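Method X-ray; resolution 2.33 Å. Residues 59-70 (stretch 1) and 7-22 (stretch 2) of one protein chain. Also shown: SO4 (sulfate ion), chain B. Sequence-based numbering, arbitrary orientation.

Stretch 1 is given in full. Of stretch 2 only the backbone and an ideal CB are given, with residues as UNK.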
# COMPACT_ATOMS: atom_id res chain seq x y z
N GLU A 59 -38.59 -6.59 3.73
CA GLU A 59 -37.44 -7.43 4.05
C GLU A 59 -36.75 -7.90 2.75
O GLU A 59 -37.42 -8.34 1.81
CB GLU A 59 -37.88 -8.64 4.90
CG GLU A 59 -36.75 -9.36 5.58
CD GLU A 59 -36.67 -10.84 5.25
OE1 GLU A 59 -36.01 -11.19 4.25
OE2 GLU A 59 -37.28 -11.64 5.99
N VAL A 60 -35.42 -7.73 2.68
CA VAL A 60 -34.66 -8.14 1.50
C VAL A 60 -33.49 -8.99 1.94
O VAL A 60 -32.85 -8.69 2.96
CB VAL A 60 -34.22 -6.97 0.57
CG1 VAL A 60 -35.40 -6.33 -0.14
CG2 VAL A 60 -33.43 -5.92 1.32
N THR A 61 -33.22 -10.06 1.20
CA THR A 61 -32.10 -10.98 1.42
C THR A 61 -31.23 -10.91 0.18
O THR A 61 -31.70 -11.17 -0.93
CB THR A 61 -32.57 -12.41 1.76
OG1 THR A 61 -33.42 -12.36 2.91
CG2 THR A 61 -31.41 -13.36 2.03
N ILE A 62 -29.97 -10.49 0.37
CA ILE A 62 -29.03 -10.35 -0.74
C ILE A 62 -27.72 -11.08 -0.41
O ILE A 62 -27.36 -11.27 0.76
CB ILE A 62 -28.76 -8.86 -1.16
CG1 ILE A 62 -27.87 -8.09 -0.16
CG2 ILE A 62 -30.04 -8.08 -1.50
CD1 ILE A 62 -26.85 -7.18 -0.81
N SER A 63 -27.02 -11.47 -1.45
CA SER A 63 -25.71 -12.08 -1.35
C SER A 63 -24.67 -10.98 -1.65
O SER A 63 -24.80 -10.22 -2.62
CB SER A 63 -25.61 -13.26 -2.32
OG SER A 63 -24.45 -14.04 -2.08
N MSE A 64 -23.72 -10.81 -0.74
CA MSE A 64 -22.64 -9.84 -0.87
C MSE A 64 -21.37 -10.57 -1.18
O MSE A 64 -21.19 -11.69 -0.70
CB MSE A 64 -22.46 -9.03 0.41
CG MSE A 64 -23.47 -7.95 0.60
SE MSE A 64 -22.81 -6.72 1.95
CE MSE A 64 -24.49 -5.76 2.23
N ALA A 65 -20.46 -9.92 -1.92
CA ALA A 65 -19.18 -10.53 -2.27
C ALA A 65 -18.03 -9.59 -2.05
O ALA A 65 -18.14 -8.38 -2.33
CB ALA A 65 -19.20 -10.98 -3.72
N PHE A 66 -16.89 -10.15 -1.55
CA PHE A 66 -15.62 -9.44 -1.41
C PHE A 66 -14.69 -9.96 -2.52
O PHE A 66 -14.20 -11.07 -2.38
CB PHE A 66 -14.98 -9.62 -0.01
CG PHE A 66 -13.52 -9.17 0.06
CD1 PHE A 66 -13.19 -7.83 0.23
CD2 PHE A 66 -12.48 -10.09 -0.02
CE1 PHE A 66 -11.85 -7.42 0.34
CE2 PHE A 66 -11.15 -9.68 0.07
CZ PHE A 66 -10.84 -8.35 0.26
N PRO A 67 -14.47 -9.20 -3.63
CA PRO A 67 -13.58 -9.68 -4.70
C PRO A 67 -12.12 -9.52 -4.34
O PRO A 67 -11.76 -8.61 -3.60
CB PRO A 67 -13.95 -8.81 -5.90
CG PRO A 67 -14.95 -7.83 -5.42
CD PRO A 67 -14.97 -7.85 -3.94
N PHE A 68 -11.27 -10.37 -4.89
CA PHE A 68 -9.84 -10.27 -4.56
C PHE A 68 -8.93 -10.77 -5.70
O PHE A 68 -9.33 -11.65 -6.47
CB PHE A 68 -9.54 -11.06 -3.26
CG PHE A 68 -10.06 -12.48 -3.24
CD1 PHE A 68 -9.36 -13.50 -3.88
CD2 PHE A 68 -11.23 -12.80 -2.57
CE1 PHE A 68 -9.84 -14.82 -3.86
CE2 PHE A 68 -11.70 -14.12 -2.55
CZ PHE A 68 -11.01 -15.11 -3.20
N PRO A 69 -7.68 -10.25 -5.78
CA PRO A 69 -6.73 -10.82 -6.76
C PRO A 69 -6.18 -12.16 -6.25
O PRO A 69 -6.24 -12.45 -5.06
CB PRO A 69 -5.63 -9.75 -6.85
CG PRO A 69 -5.68 -9.02 -5.53
CD PRO A 69 -7.05 -9.21 -4.94
N ILE A 70 -5.66 -12.98 -7.15
CA ILE A 70 -5.10 -14.28 -6.76
C ILE A 70 -3.70 -14.45 -7.31
O ILE A 70 -3.28 -13.69 -8.19
CB ILE A 70 -5.98 -15.46 -7.23
CG1 ILE A 70 -6.09 -15.54 -8.77
CG2 ILE A 70 -7.33 -15.50 -6.51
CD1 ILE A 70 -6.23 -16.98 -9.33
N UNK A 7 1.29 -7.80 -4.13
CA UNK A 7 1.00 -8.17 -2.75
C UNK A 7 -0.47 -8.33 -2.37
O UNK A 7 -0.77 -8.87 -1.30
CB UNK A 7 1.62 -7.12 -1.83
N UNK A 8 -1.37 -7.88 -3.23
CA UNK A 8 -2.81 -7.93 -2.96
C UNK A 8 -3.34 -6.56 -2.60
O UNK A 8 -2.56 -5.62 -2.40
CB UNK A 8 -3.12 -8.92 -1.83
N UNK A 9 -4.66 -6.43 -2.55
CA UNK A 9 -5.30 -5.14 -2.24
C UNK A 9 -6.71 -5.33 -1.68
O UNK A 9 -7.30 -6.41 -1.81
CB UNK A 9 -5.36 -4.26 -3.49
N UNK A 10 -7.23 -4.26 -1.10
CA UNK A 10 -8.57 -4.24 -0.57
C UNK A 10 -9.61 -3.82 -1.60
O UNK A 10 -9.29 -3.25 -2.64
CB UNK A 10 -8.63 -3.30 0.64
N UNK A 11 -10.86 -4.18 -1.33
CA UNK A 11 -11.97 -3.87 -2.22
C UNK A 11 -13.24 -3.65 -1.41
O UNK A 11 -13.40 -4.26 -0.34
CB UNK A 11 -12.17 -4.99 -3.24
N UNK A 12 -14.12 -2.77 -1.91
CA UNK A 12 -15.45 -2.55 -1.30
C UNK A 12 -16.27 -3.84 -1.40
O UNK A 12 -16.06 -4.58 -2.37
CB UNK A 12 -16.18 -1.39 -1.98
N UNK A 13 -17.23 -4.15 -0.49
CA UNK A 13 -18.11 -5.30 -0.75
C UNK A 13 -18.98 -4.95 -1.95
O UNK A 13 -19.24 -3.77 -2.21
CB UNK A 13 -18.97 -5.65 0.47
N UNK A 14 -19.39 -5.95 -2.73
CA UNK A 14 -20.22 -5.64 -3.89
C UNK A 14 -21.47 -6.54 -3.90
O UNK A 14 -21.41 -7.65 -3.38
CB UNK A 14 -19.42 -5.81 -5.18
N UNK A 15 -22.58 -6.10 -4.52
CA UNK A 15 -23.74 -7.00 -4.63
C UNK A 15 -23.62 -7.93 -5.84
O UNK A 15 -23.05 -7.54 -6.86
CB UNK A 15 -25.03 -6.19 -4.73
N UNK A 16 -24.17 -9.15 -5.73
CA UNK A 16 -24.20 -10.16 -6.79
C UNK A 16 -25.19 -9.69 -7.88
O UNK A 16 -24.88 -9.82 -9.07
CB UNK A 16 -24.60 -11.53 -6.23
N UNK A 17 -26.32 -9.09 -7.47
CA UNK A 17 -27.37 -8.54 -8.34
C UNK A 17 -27.42 -6.98 -8.26
O UNK A 17 -26.39 -6.35 -8.00
CB UNK A 17 -28.73 -9.13 -7.95
N UNK A 18 -28.59 -6.36 -8.55
CA UNK A 18 -28.81 -4.90 -8.52
C UNK A 18 -29.85 -4.59 -7.43
O UNK A 18 -31.04 -4.46 -7.74
CB UNK A 18 -29.28 -4.38 -9.88
N UNK A 19 -29.46 -4.54 -6.14
CA UNK A 19 -30.45 -4.33 -5.08
C UNK A 19 -30.74 -2.86 -4.78
O UNK A 19 -29.98 -1.97 -5.19
CB UNK A 19 -29.97 -5.02 -3.80
N UNK A 20 -31.81 -2.63 -4.03
CA UNK A 20 -32.16 -1.29 -3.59
C UNK A 20 -31.56 -1.09 -2.19
O UNK A 20 -32.27 -0.83 -1.22
CB UNK A 20 -33.68 -1.08 -3.59
N UNK A 21 -30.23 -1.27 -2.11
CA UNK A 21 -29.40 -1.13 -0.91
C UNK A 21 -28.36 -0.05 -1.20
O UNK A 21 -27.60 -0.18 -2.16
CB UNK A 21 -28.74 -2.45 -0.52
N UNK A 22 -28.31 1.01 -0.36
CA UNK A 22 -27.33 2.08 -0.55
C UNK A 22 -26.25 2.01 0.51
O UNK A 22 -26.51 1.62 1.65
CB UNK A 22 -28.01 3.45 -0.52
S SO4 B . -28.76 -12.14 -4.60
O1 SO4 B . -28.04 -13.13 -5.41
O2 SO4 B . -29.68 -11.36 -5.43
O3 SO4 B . -29.52 -12.83 -3.55
O4 SO4 B . -27.79 -11.24 -3.99

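Position 7 points its CA-to-CB bond away from stretch 1, which leaves the choice open. It is Gly7. Position 8 has phi 104° and psi 169°. A CB there would be jammed against the carbonyl O of the preceding residue, so the backbone calls for glycine. Gly8 it is, and its CA lies 4.0 Å from CG of Pro69.

Position 9 points sideways, with the Pro69 ring near its backbone. Many side chains would fit. Glu9 is deposited; its CG passes 4.4 Å from CG of Pro69. Position 10 points away, and its ordinary strand angles do not demand glycine, yet it is Gly10.

Position 11 points toward stretch 1. The ideal CB lies 3.7 Å from O of Pro67 and 4.3 Å from CE1 of Phe66. Little room remains between them, and a carbonyl is at hand, so a small or polar residue such as Ala, Ser or Thr would suit. It is Ser11. Its OG shares a water with Pro67: the water is 2.9 Å from OG of Ser11 and donates to O of Pro67 at 2.7 Å. The backbone O of Ser11 lies at the edge of the Phe66 ring, 3.6 Å from CE1.

Position 12 points away, so stretch 1 sets no limit. It is Leu12. Position 13 points sideways, its ideal CB 4.3 Å from SE of Met64, here selenomethionine. Its N makes no hydrogen bond to stretch 1, and phi is -67°, so proline is allowed along with other apolar residues. Pro13 packs its CB against that SE at 4.3 Å.

Position 14 forms the hydrogen-bonded antiparallel pair with Ala65: N of 14 donates to O of Ala65 at 2.8 Å, and N of Ala65 donates to O of 14 at 2.9 Å. Proline is therefore excluded. The side chain shares a face with the small Ala65 and has the Pro67 ring nearby, so Val, Ile or Leu would suit. Ile14 puts CG1 4.0 Å from CG of Pro67 and 4.2 Å from CB of Ala65.

Position 15 is in the non-hydrogen-bonded pair with Met64, on the opposite face. Its N is not needed for pairing and phi is -85°, so proline is possible, as are other apolar residues. It is Pro15.

Position 16 points toward Ser63, and its N makes a weak hydrogen bond to O of Ser63 at 3.3 Å. A modest side chain would do. In Val16, CG2 meets CB of Ser63 at 3.7 Å.

Position 17 points sideways, near the sulfate; a polar donor fits. Ser17 donates from OG to sulfate O2 at 3.0 Å. Position 18 is out of reach and holds Gln18, poorly ordered.

Position 19 points toward Ile62, so an apolar residue fits. CB of Pro19 lies 3.9 Å from CG2 of Ile62. Position 20 points sideways, unconstrained: His20.

Position 21 points toward the apolar Val60 and Ile62. A long aliphatic chain would suit. Ile21 brings CD1 to 3.6 Å from CG2 of Val60. Position 22 is out of reach: Lys22.

Stretch 2 (7-22) GGEGSLPIPVSQPHIK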
# COMPACT_ATOMS: atom_id res chain seq x y z
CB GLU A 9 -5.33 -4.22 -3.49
CG GLU A 9 -6.07 -4.75 -4.73
CD GLU A 9 -6.53 -3.68 -5.71
OE1 GLU A 9 -6.69 -2.50 -5.30
OE2 GLU A 9 -6.79 -4.02 -6.88
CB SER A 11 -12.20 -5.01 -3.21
OG SER A 11 -11.27 -5.03 -4.28
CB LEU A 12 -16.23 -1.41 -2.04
CG LEU A 12 -15.91 0.04 -1.72
CD1 LEU A 12 -16.77 0.94 -2.54
CD2 LEU A 12 -16.12 0.36 -0.24
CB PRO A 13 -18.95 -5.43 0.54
CG PRO A 13 -18.45 -4.41 1.48
CD PRO A 13 -17.69 -3.38 0.68
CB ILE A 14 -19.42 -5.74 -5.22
CG1 ILE A 14 -18.85 -7.13 -5.47
CG2 ILE A 14 -18.34 -4.68 -5.30
CD1 ILE A 14 -19.24 -7.68 -6.76
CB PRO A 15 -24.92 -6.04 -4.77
CG PRO A 15 -24.35 -4.75 -5.30
CD PRO A 15 -22.84 -4.80 -5.18
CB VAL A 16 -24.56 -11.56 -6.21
CG1 VAL A 16 -24.68 -12.62 -7.31
CG2 VAL A 16 -23.53 -12.00 -5.17
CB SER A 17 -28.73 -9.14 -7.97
OG SER A 17 -28.74 -10.55 -8.17
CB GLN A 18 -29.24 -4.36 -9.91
CG GLN A 18 -28.26 -4.65 -11.05
CD GLN A 18 -28.93 -4.68 -12.41
OE1 GLN A 18 -29.91 -5.40 -12.64
NE2 GLN A 18 -28.37 -3.95 -13.36
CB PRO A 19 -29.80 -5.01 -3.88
CG PRO A 19 -28.36 -4.73 -4.05
CD PRO A 19 -28.10 -4.68 -5.55
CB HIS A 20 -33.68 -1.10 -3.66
CG HIS A 20 -34.18 -1.04 -5.07
ND1 HIS A 20 -34.61 0.15 -5.63
CD2 HIS A 20 -34.24 -2.01 -6.02
CE1 HIS A 20 -34.94 -0.13 -6.88
NE2 HIS A 20 -34.72 -1.42 -7.16
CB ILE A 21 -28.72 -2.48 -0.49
CG1 ILE A 21 -29.71 -3.69 -0.36
CG2 ILE A 21 -27.80 -2.30 0.74
CD1 ILE A 21 -30.63 -3.69 0.82
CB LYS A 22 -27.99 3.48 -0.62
CG LYS A 22 -28.72 3.97 0.61
CD LYS A 22 -29.36 5.35 0.34
CE LYS A 22 -29.98 5.94 1.59
NZ LYS A 22 -30.71 7.21 1.32
O HOH W 1 -9.58 -7.11 -3.12
O HOH W 2 -27.33 -8.89 -4.60
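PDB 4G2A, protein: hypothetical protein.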